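Local coordinates for Serine/threonine protein kinase (Mycobacterium tuberculosis, PDB 4ESQ) that probably phosphorylates serine and threonine residues of proteins with ATP through its kinase domain, the present piece being its extracellular sensor domain, at residues 75-78 against 83-86; 60-65 against 100-105; 8-13 against 88-93; 52-57 against 129-134. One frame throughout, in Å; residues are numbered along the deposited sequence.

Interaction 1: residues 75-78 against 83-86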
loop_
_atom_site.group_PDB
_atom_site.type_symbol
_atom_site.label_atom_id
_atom_site.label_comp_id
_atom_site.label_asym_id
_atom_site.label_seq_id
_atom_site.Cartn_x
_atom_site.Cartn_y
_atom_site.Cartn_z
ATOM N N SER A 75 11.021 0.375 2.459
ATOM C CA SER A 75 12.286 -0.362 2.340
ATOM C C SER A 75 12.780 -0.455 0.906
ATOM O O SER A 75 11.987 -0.597 -0.019
ATOM C CB SER A 75 12.126 -1.779 2.868
ATOM O OG SER A 75 11.700 -1.759 4.212
ATOM N N SER A 76 14.097 -0.412 0.732
ATOM C CA SER A 76 14.703 -0.585 -0.588
ATOM C C SER A 76 16.186 -0.898 -0.417
ATOM O O SER A 76 16.752 -0.669 0.654
ATOM C CB SER A 76 14.537 0.684 -1.434
ATOM O OG SER A 76 15.239 1.771 -0.848
ATOM N N GLU A 77 16.821 -1.420 -1.465
ATOM C CA GLU A 77 18.271 -1.554 -1.429
ATOM C C GLU A 77 18.860 -0.154 -1.275
ATOM O O GLU A 77 18.255 0.825 -1.702
ATOM C CB GLU A 77 18.791 -2.225 -2.704
ATOM C CG GLU A 77 18.481 -3.724 -2.808
ATOM C CD GLU A 77 17.171 -4.029 -3.518
ATOM O OE1 GLU A 77 16.417 -3.086 -3.821
ATOM O OE2 GLU A 77 16.898 -5.223 -3.780
ATOM N N PRO A 78 20.040 -0.048 -0.650
ATOM C CA PRO A 78 20.692 1.263 -0.545
ATOM C C PRO A 78 21.015 1.835 -1.921
ATOM O O PRO A 78 21.244 1.084 -2.865
ATOM C CB PRO A 78 21.994 0.946 0.203
ATOM C CG PRO A 78 21.725 -0.341 0.913
ATOM C CD PRO A 78 20.827 -1.112 -0.007
ATOM N N GLU A 83 16.730 -2.011 -6.897
ATOM C CA GLU A 83 15.941 -2.924 -7.725
ATOM C C GLU A 83 14.527 -3.137 -7.187
ATOM O O GLU A 83 13.623 -3.502 -7.943
ATOM C CB GLU A 83 16.644 -4.282 -7.858
ATOM C CG GLU A 83 17.957 -4.241 -8.644
ATOM C CD GLU A 83 17.747 -4.061 -10.140
ATOM O OE1 GLU A 83 16.737 -4.570 -10.676
ATOM O OE2 GLU A 83 18.596 -3.404 -10.778
ATOM N N HIS A 84 14.341 -2.909 -5.884
ATOM C CA HIS A 84 13.063 -3.196 -5.228
ATOM C C HIS A 84 12.709 -2.091 -4.238
ATOM O O HIS A 84 13.592 -1.481 -3.636
ATOM C CB HIS A 84 13.146 -4.522 -4.473
ATOM C CG HIS A 84 13.604 -5.670 -5.315
ATOM N ND1 HIS A 84 14.895 -6.150 -5.279
ATOM C CD2 HIS A 84 12.947 -6.429 -6.225
ATOM C CE1 HIS A 84 15.012 -7.163 -6.119
ATOM N NE2 HIS A 84 13.844 -7.350 -6.711
ATOM N N TRP A 85 11.416 -1.847 -4.053
ATOM C CA TRP A 85 10.965 -0.793 -3.150
ATOM C C TRP A 85 9.619 -1.201 -2.578
ATOM O O TRP A 85 8.722 -1.582 -3.330
ATOM C CB TRP A 85 10.827 0.511 -3.937
ATOM C CG TRP A 85 10.529 1.747 -3.145
ATOM C CD1 TRP A 85 11.438 2.637 -2.628
ATOM C CD2 TRP A 85 9.234 2.262 -2.813
ATOM N NE1 TRP A 85 10.780 3.667 -1.986
ATOM C CE2 TRP A 85 9.428 3.457 -2.089
ATOM C CE3 TRP A 85 7.925 1.824 -3.054
ATOM C CZ2 TRP A 85 8.362 4.216 -1.592
ATOM C CZ3 TRP A 85 6.871 2.587 -2.571
ATOM C CH2 TRP A 85 7.099 3.766 -1.844
ATOM N N VAL A 86 9.478 -1.143 -1.254
ATOM C CA VAL A 86 8.226 -1.543 -0.623
ATOM C C VAL A 86 7.779 -0.496 0.371
ATOM O O VAL A 86 8.574 -0.038 1.189
ATOM C CB VAL A 86 8.374 -2.889 0.115
ATOM C CG1 VAL A 86 7.203 -3.116 1.097
ATOM C CG2 VAL A 86 8.506 -4.028 -0.887
#
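Glu77 and His84 carry the side-chain bonding here. The imidazole ND1 of His84 donates to Glu77 OE2 at 2.7 Å in an almost straight line (178°), meeting the syn lone pair and keeping the oxygen in the ring plane. The other carboxylate oxygen, OE1, takes the backbone N of the same histidine at 2.9 Å, again on the syn side but through a more bent bond (140°). One carboxylate thus holds both the main chain and the ring of His84, which fixes the ring's rotation. Glutamate suits the place because its chain, bent at chi2 (91°), turns both oxygens back across the gap. Ser26 gives OE2 a second hydrogen bond from outside.

Backbone bonding holds the other end. Ser75 N donates to Val86 O, and Val86 N returns the bond to Ser75 O, each at 2.8 Å, making an antiparallel hydrogen-bonded pair. These bonds join strands 69-76 and 84-92, which form a beta hairpin of the domain's antiparallel sheet, near the point where the chain turns round.

Weaker contacts fill the space between. Trp85 CA lies 3.3 Å from Ser75 O as a CH...O contact. Ser76 is small enough for its CB to approach His84 O to 3.2 Å and the indole CD1 of Trp85 to 3.9 Å. Glu83 CB, from the preceding residue, stands 3.5 Å above the imidazole plane of His84, toward its rim. Val86 is apolar where its side chain packs on Met24 of helix 17-24, while the indole of Trp85 rests on Asn170 and Cys172 of strand 165-173.

Interaction 2: residues 60-65 against 100-105; sequences PVYAGT and RAFVQT
Tyr62 O is gripped twice by Thr65: the hydroxyl OG1 donates to it at 2.7 Å and the backbone N at 3.1 Å. The backbone bond closes a type II beta turn from Tyr62 to Thr65, and the hydroxyl bond reinforces it; the turn ends helix 59-62 where it packs against helix 96-111. Gly64 suits the turn, since at its positive phi (83°) a CB would be jammed against the preceding carbonyl oxygen. With its OG1 between the backbone N and the carbonyl carbon (chi1 63°), Thr65 can bond Tyr62 O and still offer its methyl CG2 to Phe102 CD1, 3.6 Å away.

Across the contact, the rings of Tyr62 and Phe102 form an offset stack, their centroids 4.3 Å apart and planes at 27°. Phe102 puts CZ over the tyrosine face, displaced toward the rim. Flat rings suit both helices: stacked on each other, both also rest on Met159 and Val166 of the sheet. Tyrosine also serves because its OH, still beside the phenyl, hydrogen-bonds Asp168.

Val61 meets the phenyl at its edge, its branched chain crossing at about a right angle and placing CG1 in the ring plane, 3.9 Å from Phe102 CZ.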
loop_
_atom_site.group_PDB
_atom_site.type_symbol
_atom_site.label_atom_id
_atom_site.label_comp_id
_atom_site.label_asym_id
_atom_site.label_seq_id
_atom_site.Cartn_x
_atom_site.Cartn_y
_atom_site.Cartn_z
ATOM N N PRO A 60 -5.223 12.724 1.792
ATOM C CA PRO A 60 -6.506 13.042 1.143
ATOM C C PRO A 60 -7.409 11.818 0.989
ATOM O O PRO A 60 -8.632 11.924 0.879
ATOM C CB PRO A 60 -6.083 13.556 -0.237
ATOM C CG PRO A 60 -4.706 14.074 -0.039
ATOM C CD PRO A 60 -4.077 13.139 0.963
ATOM N N VAL A 61 -6.792 10.648 0.987
ATOM C CA VAL A 61 -7.519 9.402 0.836
ATOM C C VAL A 61 -8.124 8.953 2.170
ATOM O O VAL A 61 -9.273 8.519 2.219
ATOM C CB VAL A 61 -6.596 8.314 0.270
ATOM C CG1 VAL A 61 -7.331 6.973 0.177
ATOM C CG2 VAL A 61 -6.046 8.751 -1.101
ATOM N N TYR A 62 -7.351 9.066 3.248
ATOM C CA TYR A 62 -7.802 8.585 4.558
ATOM C C TYR A 62 -8.541 9.629 5.396
ATOM O O TYR A 62 -9.180 9.296 6.404
ATOM C CB TYR A 62 -6.611 8.063 5.361
ATOM C CG TYR A 62 -6.181 6.655 5.011
ATOM C CD1 TYR A 62 -6.701 5.566 5.696
ATOM C CD2 TYR A 62 -5.227 6.413 4.024
ATOM C CE1 TYR A 62 -6.304 4.277 5.404
ATOM C CE2 TYR A 62 -4.834 5.118 3.720
ATOM C CZ TYR A 62 -5.370 4.060 4.430
ATOM O OH TYR A 62 -4.997 2.775 4.142
ATOM N N ALA A 63 -8.420 10.894 5.008
ATOM C CA ALA A 63 -9.086 11.962 5.741
ATOM C C ALA A 63 -10.581 11.678 5.831
ATOM O O ALA A 63 -11.221 11.333 4.835
ATOM C CB ALA A 63 -8.837 13.295 5.072
ATOM N N GLY A 64 -11.135 11.806 7.034
ATOM C CA GLY A 64 -12.564 11.617 7.224
ATOM C C GLY A 64 -13.045 10.182 7.395
ATOM O O GLY A 64 -14.232 9.952 7.618
ATOM N N THR A 65 -12.140 9.213 7.301
ATOM C CA THR A 65 -12.530 7.800 7.367
ATOM C C THR A 65 -12.627 7.225 8.775
ATOM O O THR A 65 -13.067 6.083 8.955
ATOM C CB THR A 65 -11.532 6.920 6.616
ATOM O OG1 THR A 65 -10.252 7.026 7.254
ATOM C CG2 THR A 65 -11.432 7.358 5.155
ATOM N N ARG A 100 -13.608 -2.088 7.325
ATOM C CA ARG A 100 -14.164 -2.703 6.121
ATOM C C ARG A 100 -14.761 -1.669 5.159
ATOM O O ARG A 100 -14.622 -1.779 3.940
ATOM C CB ARG A 100 -15.218 -3.746 6.494
ATOM C CG ARG A 100 -14.674 -4.809 7.417
ATOM C CD ARG A 100 -14.741 -6.184 6.808
ATOM N NE ARG A 100 -13.756 -7.067 7.422
ATOM C CZ ARG A 100 -13.350 -8.217 6.895
ATOM N NH1 ARG A 100 -12.435 -8.942 7.529
ATOM N NH2 ARG A 100 -13.853 -8.634 5.735
ATOM N N ALA A 101 -15.432 -0.664 5.713
ATOM C CA ALA A 101 -16.047 0.368 4.891
ATOM C C ALA A 101 -14.988 1.095 4.066
ATOM O O ALA A 101 -15.226 1.450 2.909
ATOM C CB ALA A 101 -16.817 1.345 5.758
ATOM N N PHE A 102 -13.814 1.312 4.660
ATOM C CA PHE A 102 -12.751 1.998 3.937
ATOM C C PHE A 102 -12.220 1.168 2.768
ATOM O O PHE A 102 -11.938 1.704 1.700
ATOM C CB PHE A 102 -11.590 2.413 4.852
ATOM C CG PHE A 102 -10.430 2.997 4.091
ATOM C CD1 PHE A 102 -10.510 4.276 3.560
ATOM C CD2 PHE A 102 -9.285 2.253 3.862
ATOM C CE1 PHE A 102 -9.456 4.812 2.825
ATOM C CE2 PHE A 102 -8.226 2.776 3.140
ATOM C CZ PHE A 102 -8.304 4.058 2.619
ATOM N N VAL A 103 -12.081 -0.139 2.971
ATOM C CA VAL A 103 -11.634 -1.001 1.885
ATOM C C VAL A 103 -12.689 -1.068 0.786
ATOM O O VAL A 103 -12.358 -1.091 -0.396
ATOM C CB VAL A 103 -11.259 -2.421 2.377
ATOM C CG1 VAL A 103 -10.778 -3.285 1.219
ATOM C CG2 VAL A 103 -10.188 -2.341 3.441
ATOM N N GLN A 104 -13.962 -1.068 1.165
ATOM C CA GLN A 104 -15.020 -1.063 0.164
ATOM C C GLN A 104 -14.955 0.225 -0.655
ATOM O O GLN A 104 -15.080 0.205 -1.885
ATOM C CB GLN A 104 -16.391 -1.211 0.824
ATOM C CG GLN A 104 -17.505 -1.363 -0.185
ATOM C CD GLN A 104 -17.403 -2.670 -0.942
ATOM O OE1 GLN A 104 -17.281 -3.742 -0.341
ATOM N NE2 GLN A 104 -17.445 -2.593 -2.268
ATOM N N THR A 105 -14.747 1.351 0.024
ATOM C CA THR A 105 -14.624 2.617 -0.679
ATOM C C THR A 105 -13.434 2.551 -1.616
ATOM O O THR A 105 -13.513 2.986 -2.762
ATOM C CB THR A 105 -14.452 3.793 0.287
ATOM O OG1 THR A 105 -15.691 4.038 0.964
ATOM C CG2 THR A 105 -14.054 5.039 -0.467
#

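Interaction 3: residues 8-13 against 88-93; sequences ERLSAL and QAVVAF
Leu10 reaches over strand 84-92 toward Val90 and Ala92. Its CB already lies 3.9 Å from Val90 CG2. Beyond CG the chain forks: CD2 continues along the valine, 3.8 Å from the same methyl, while CD1 meets Ala92 CB at 3.9 Å and passes close to Val90 O. The two side chains lie alongside each other, running opposite ways, with the leucine fork over the methyl of Ala92. Alanine suits that spot because a single carbon lets the fork come down near the strand.

Val90 also meets the N-terminal backbone. With chi1 at -75°, its CG1 lies opposite the carbonyl carbon and CG2 is left to approach Leu10 O at 3.5 Å, an oxygen already bonded by Leu13 N at 2.9 Å. CG1 faces Leu13 CB at 4.2 Å, so the two methyls serve different leucines. Val90 is beta-branched, as suits an extended strand with a packed face.

All four are buried. Leu10 extends onto Ala69 and Asn71 of strand 69-76, Leu13 and Val90 touch Val165 of strand 165-173, and on helix 179-192 Leu13 meets Val191 and Val90 meets Ile187. The segment before helix 17-24 packs on the antiparallel sheet of this PknH-like extracellular domain.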
loop_
_atom_site.group_PDB
_atom_site.type_symbol
_atom_site.label_atom_id
_atom_site.label_comp_id
_atom_site.label_asym_id
_atom_site.label_seq_id
_atom_site.Cartn_x
_atom_site.Cartn_y
_atom_site.Cartn_z
ATOM N N GLU A 8 -1.171 0.633 19.759
ATOM C CA GLU A 8 0.231 0.514 20.135
ATOM C C GLU A 8 0.884 -0.768 19.624
ATOM O O GLU A 8 2.099 -0.947 19.750
ATOM C CB GLU A 8 0.394 0.660 21.654
ATOM C CG GLU A 8 -0.331 -0.397 22.453
ATOM C CD GLU A 8 -1.609 0.117 23.082
ATOM O OE1 GLU A 8 -2.322 0.933 22.450
ATOM O OE2 GLU A 8 -1.895 -0.303 24.219
ATOM N N ARG A 9 0.087 -1.644 19.016
ATOM C CA ARG A 9 0.601 -2.911 18.500
ATOM C C ARG A 9 0.754 -2.914 16.986
ATOM O O ARG A 9 1.124 -3.932 16.409
ATOM C CB ARG A 9 -0.299 -4.072 18.930
ATOM C CG ARG A 9 -0.103 -4.504 20.394
ATOM C CD ARG A 9 1.205 -5.260 20.604
ATOM N NE ARG A 9 1.205 -6.532 19.881
ATOM C CZ ARG A 9 2.268 -7.317 19.731
ATOM N NH1 ARG A 9 3.446 -6.969 20.249
ATOM N NH2 ARG A 9 2.154 -8.455 19.051
ATOM N N LEU A 10 0.481 -1.777 16.346
ATOM C CA LEU A 10 0.528 -1.709 14.894
ATOM C C LEU A 10 1.901 -2.075 14.327
ATOM O O LEU A 10 1.979 -2.820 13.356
ATOM C CB LEU A 10 0.088 -0.333 14.386
ATOM C CG LEU A 10 -1.408 -0.007 14.463
ATOM C CD1 LEU A 10 -1.686 1.430 13.978
ATOM C CD2 LEU A 10 -2.222 -0.997 13.653
ATOM N N SER A 11 2.973 -1.581 14.941
ATOM C CA SER A 11 4.309 -1.819 14.385
ATOM C C SER A 11 4.660 -3.306 14.367
ATOM O O SER A 11 5.440 -3.762 13.517
ATOM C CB SER A 11 5.382 -1.019 15.130
ATOM O OG SER A 11 5.641 -1.558 16.411
ATOM N N ALA A 12 4.078 -4.058 15.297
ATOM C CA ALA A 12 4.330 -5.498 15.384
ATOM C C ALA A 12 3.686 -6.268 14.232
ATOM O O ALA A 12 3.961 -7.459 14.051
ATOM C CB ALA A 12 3.844 -6.042 16.719
ATOM N N LEU A 13 2.843 -5.593 13.448
ATOM C CA LEU A 13 2.158 -6.238 12.316
ATOM C C LEU A 13 2.927 -6.154 10.994
ATOM O O LEU A 13 2.640 -6.897 10.045
ATOM C CB LEU A 13 0.760 -5.641 12.123
ATOM C CG LEU A 13 -0.131 -5.600 13.359
ATOM C CD1 LEU A 13 -1.431 -4.898 13.022
ATOM C CD2 LEU A 13 -0.400 -7.004 13.888
ATOM N N GLN A 88 4.920 -0.499 3.184
ATOM C CA GLN A 88 3.921 -1.307 3.876
ATOM C C GLN A 88 3.382 -0.522 5.049
ATOM O O GLN A 88 4.141 0.093 5.788
ATOM C CB GLN A 88 4.513 -2.636 4.366
ATOM C CG GLN A 88 5.859 -2.496 5.061
ATOM C CD GLN A 88 6.242 -3.742 5.854
ATOM O OE1 GLN A 88 5.399 -4.572 6.188
ATOM N NE2 GLN A 88 7.515 -3.851 6.182
ATOM N N ALA A 89 2.066 -0.534 5.212
ATOM C CA ALA A 89 1.446 0.198 6.305
ATOM C C ALA A 89 0.227 -0.535 6.832
ATOM O O ALA A 89 -0.460 -1.242 6.089
ATOM C CB ALA A 89 1.047 1.587 5.845
ATOM N N VAL A 90 -0.031 -0.348 8.124
ATOM C CA VAL A 90 -1.260 -0.815 8.747
ATOM C C VAL A 90 -1.967 0.362 9.399
ATOM O O VAL A 90 -1.336 1.258 9.973
ATOM C CB VAL A 90 -1.001 -1.917 9.772
ATOM C CG1 VAL A 90 -0.681 -3.219 9.045
ATOM C CG2 VAL A 90 0.149 -1.522 10.697
ATOM N N VAL A 91 -3.285 0.361 9.304
ATOM C CA VAL A 91 -4.065 1.495 9.765
ATOM C C VAL A 91 -5.146 0.983 10.706
ATOM O O VAL A 91 -5.923 0.098 10.335
ATOM C CB VAL A 91 -4.706 2.252 8.586
ATOM C CG1 VAL A 91 -5.498 3.450 9.097
ATOM C CG2 VAL A 91 -3.630 2.695 7.572
ATOM N N ALA A 92 -5.180 1.523 11.920
ATOM C CA ALA A 92 -6.166 1.104 12.915
ATOM C C ALA A 92 -7.423 1.945 12.802
ATOM O O ALA A 92 -7.353 3.146 12.559
ATOM C CB ALA A 92 -5.597 1.215 14.317
ATOM N N PHE A 93 -8.565 1.292 12.987
ATOM C CA PHE A 93 -9.861 1.952 13.042
ATOM C C PHE A 93 -10.522 1.537 14.348
ATOM O O PHE A 93 -10.106 0.573 14.968
ATOM C CB PHE A 93 -10.723 1.510 11.864
ATOM C CG PHE A 93 -10.284 2.084 10.549
ATOM C CD1 PHE A 93 -9.230 1.522 9.843
ATOM C CD2 PHE A 93 -10.936 3.186 10.020
ATOM C CE1 PHE A 93 -8.830 2.056 8.625
ATOM C CE2 PHE A 93 -10.541 3.728 8.808
ATOM C CZ PHE A 93 -9.480 3.158 8.107
#

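Interaction 4: residues 52-57 against 129-134; sequences GALYTS and WTFADV
The phenyl ring of Phe131 receives Ala53 O at its edge, in the ring plane, 3.3 Å from CE1, consistent with a weak attraction between the slightly positive ring C-H and the carbonyl oxygen. Ala53 CB approaches the same CE1 at 3.6 Å. Leu54 crosses the phenylalanine at about a right angle, with CD2 3.4 Å from CZ. The leucine also lies over a second flat group: its CB stands 3.7 Å above the centre of the neighbouring Tyr55 ring.

Leu54 CG lies anti to the carbonyl carbon (chi1 -69°), which carries the fork toward strand 125-131, where CD2 also reaches Trp129 CB at 4.1 Å. Alanine suits the adjacent position, its short side chain letting the carbonyl touch the phenyl rim. Phe131 and Trp129 point to the same side of their strand, with Thr130 turned away between them.

Around them stand Val118 and Val120 of strand 117-122, Asp145 of strand 141-147, and Cys113, whose disulfide to Cys50 holds the chain just before helix 51-54. The packing is that of a short helix laid on the antiparallel sheet of a PknH-like extracellular domain, within the Mog1p/PsbP clan.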
loop_
_atom_site.group_PDB
_atom_site.type_symbol
_atom_site.label_atom_id
_atom_site.label_comp_id
_atom_site.label_asym_id
_atom_site.label_seq_id
_atom_site.Cartn_x
_atom_site.Cartn_y
_atom_site.Cartn_z
ATOM N N GLY A 52 -5.216 7.105 -4.264
ATOM C CA GLY A 52 -5.097 5.931 -3.413
ATOM C C GLY A 52 -4.723 4.687 -4.194
ATOM O O GLY A 52 -4.138 3.746 -3.646
ATOM N N ALA A 53 -5.054 4.672 -5.481
ATOM C CA ALA A 53 -4.722 3.528 -6.317
ATOM C C ALA A 53 -3.237 3.522 -6.664
ATOM O O ALA A 53 -2.702 2.506 -7.096
ATOM C CB ALA A 53 -5.567 3.524 -7.576
ATOM N N LEU A 54 -2.574 4.662 -6.481
ATOM C CA LEU A 54 -1.134 4.768 -6.734
ATOM C C LEU A 54 -0.272 4.596 -5.484
ATOM O O LEU A 54 0.808 3.995 -5.547
ATOM C CB LEU A 54 -0.798 6.135 -7.336
ATOM C CG LEU A 54 -1.316 6.346 -8.760
ATOM C CD1 LEU A 54 -1.317 7.813 -9.145
ATOM C CD2 LEU A 54 -0.508 5.512 -9.741
ATOM N N TYR A 55 -0.726 5.162 -4.371
ATOM C CA TYR A 55 0.097 5.279 -3.166
ATOM C C TYR A 55 -0.641 4.870 -1.892
ATOM O O TYR A 55 -1.851 5.087 -1.765
ATOM C CB TYR A 55 0.553 6.730 -2.988
ATOM C CG TYR A 55 1.149 7.369 -4.224
ATOM C CD1 TYR A 55 2.275 6.825 -4.832
ATOM C CD2 TYR A 55 0.594 8.521 -4.774
ATOM C CE1 TYR A 55 2.835 7.411 -5.961
ATOM C CE2 TYR A 55 1.149 9.117 -5.909
ATOM C CZ TYR A 55 2.270 8.554 -6.492
ATOM O OH TYR A 55 2.827 9.122 -7.615
ATOM N N THR A 56 0.091 4.287 -0.944
ATOM C CA THR A 56 -0.486 3.952 0.352
ATOM C C THR A 56 -0.481 5.171 1.257
ATOM O O THR A 56 0.210 6.155 0.984
ATOM C CB THR A 56 0.329 2.863 1.077
ATOM O OG1 THR A 56 1.430 3.468 1.769
ATOM C CG2 THR A 56 0.864 1.854 0.096
ATOM N N SER A 57 -1.265 5.096 2.330
ATOM C CA SER A 57 -1.178 6.061 3.427
ATOM C C SER A 57 -1.302 7.536 3.043
ATOM O O SER A 57 -0.644 8.385 3.638
ATOM C CB SER A 57 0.148 5.872 4.179
ATOM O OG SER A 57 0.486 4.501 4.334
ATOM N N TRP A 129 1.315 6.867 -15.507
ATOM C CA TRP A 129 1.227 5.509 -14.976
ATOM C C TRP A 129 -0.033 4.838 -15.498
ATOM O O TRP A 129 -1.096 5.458 -15.528
ATOM C CB TRP A 129 1.178 5.528 -13.452
ATOM C CG TRP A 129 2.460 5.894 -12.790
ATOM C CD1 TRP A 129 2.996 7.151 -12.668
ATOM C CD2 TRP A 129 3.368 5.003 -12.123
ATOM N NE1 TRP A 129 4.186 7.091 -11.971
ATOM C CE2 TRP A 129 4.433 5.785 -11.628
ATOM C CE3 TRP A 129 3.381 3.618 -11.898
ATOM C CZ2 TRP A 129 5.504 5.227 -10.924
ATOM C CZ3 TRP A 129 4.451 3.068 -11.200
ATOM C CH2 TRP A 129 5.494 3.873 -10.723
ATOM N N THR A 130 0.085 3.566 -15.880
ATOM C CA THR A 130 -1.038 2.825 -16.450
ATOM C C THR A 130 -1.503 1.720 -15.497
ATOM O O THR A 130 -0.698 0.895 -15.088
ATOM C CB THR A 130 -0.628 2.167 -17.783
ATOM O OG1 THR A 130 -0.126 3.162 -18.687
ATOM C CG2 THR A 130 -1.811 1.469 -18.409
ATOM N N PHE A 131 -2.794 1.711 -15.155
ATOM C CA PHE A 131 -3.355 0.671 -14.286
ATOM C C PHE A 131 -3.820 -0.541 -15.093
ATOM O O PHE A 131 -4.407 -0.395 -16.171
ATOM C CB PHE A 131 -4.552 1.205 -13.507
ATOM C CG PHE A 131 -4.201 2.259 -12.514
ATOM C CD1 PHE A 131 -3.664 1.907 -11.284
ATOM C CD2 PHE A 131 -4.422 3.593 -12.794
ATOM C CE1 PHE A 131 -3.337 2.885 -10.345
ATOM C CE2 PHE A 131 -4.106 4.576 -11.857
ATOM C CZ PHE A 131 -3.560 4.215 -10.640
ATOM N N ALA A 132 -3.572 -1.728 -14.549
ATOM C CA ALA A 132 -4.179 -2.951 -15.062
ATOM C C ALA A 132 -5.586 -3.067 -14.481
ATOM O O ALA A 132 -6.146 -2.084 -13.989
ATOM C CB ALA A 132 -3.331 -4.154 -14.684
ATOM N N ASP A 133 -6.169 -4.258 -14.524
ATOM C CA ASP A 133 -7.470 -4.446 -13.893
ATOM C C ASP A 133 -7.317 -4.733 -12.397
ATOM O O ASP A 133 -6.284 -5.219 -11.942
ATOM C CB ASP A 133 -8.278 -5.549 -14.585
ATOM C CG ASP A 133 -8.975 -5.061 -15.850
ATOM O OD1 ASP A 133 -8.943 -3.840 -16.130
ATOM O OD2 ASP A 133 -9.569 -5.896 -16.563
ATOM N N VAL A 134 -8.342 -4.392 -11.630
ATOM C CA VAL A 134 -8.339 -4.679 -10.208
ATOM C C VAL A 134 -8.565 -6.169 -9.998
ATOM O O VAL A 134 -9.480 -6.764 -10.575
ATOM C CB VAL A 134 -9.430 -3.880 -9.458
ATOM C CG1 VAL A 134 -9.502 -4.326 -8.010
ATOM C CG2 VAL A 134 -9.150 -2.388 -9.541
#

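From the N terminus, residues 8-13 open the longest reach toward the middle of the chain, closed at 88-93 by interaction 3. Before that closure, 52-57 and 60-65 begin interactions 4 and 2, which end later, at 129-134 and 100-105. Both therefore cross interaction 3, while interaction 2 lies within the span of interaction 4. The hairpin of interaction 1 falls within all three spans. Interactions 1 and 3 share strand 84-92. Interaction 2 touches interactions 3 and 4, through Phe102 on Phe93 and Tyr62 on Ser57, and Ala89 meets Ser57 to join interactions 3 and 4. Together they lay the N-terminal segment and helix 51-54 on the sheet and pack helix 59-62 against helix 96-111.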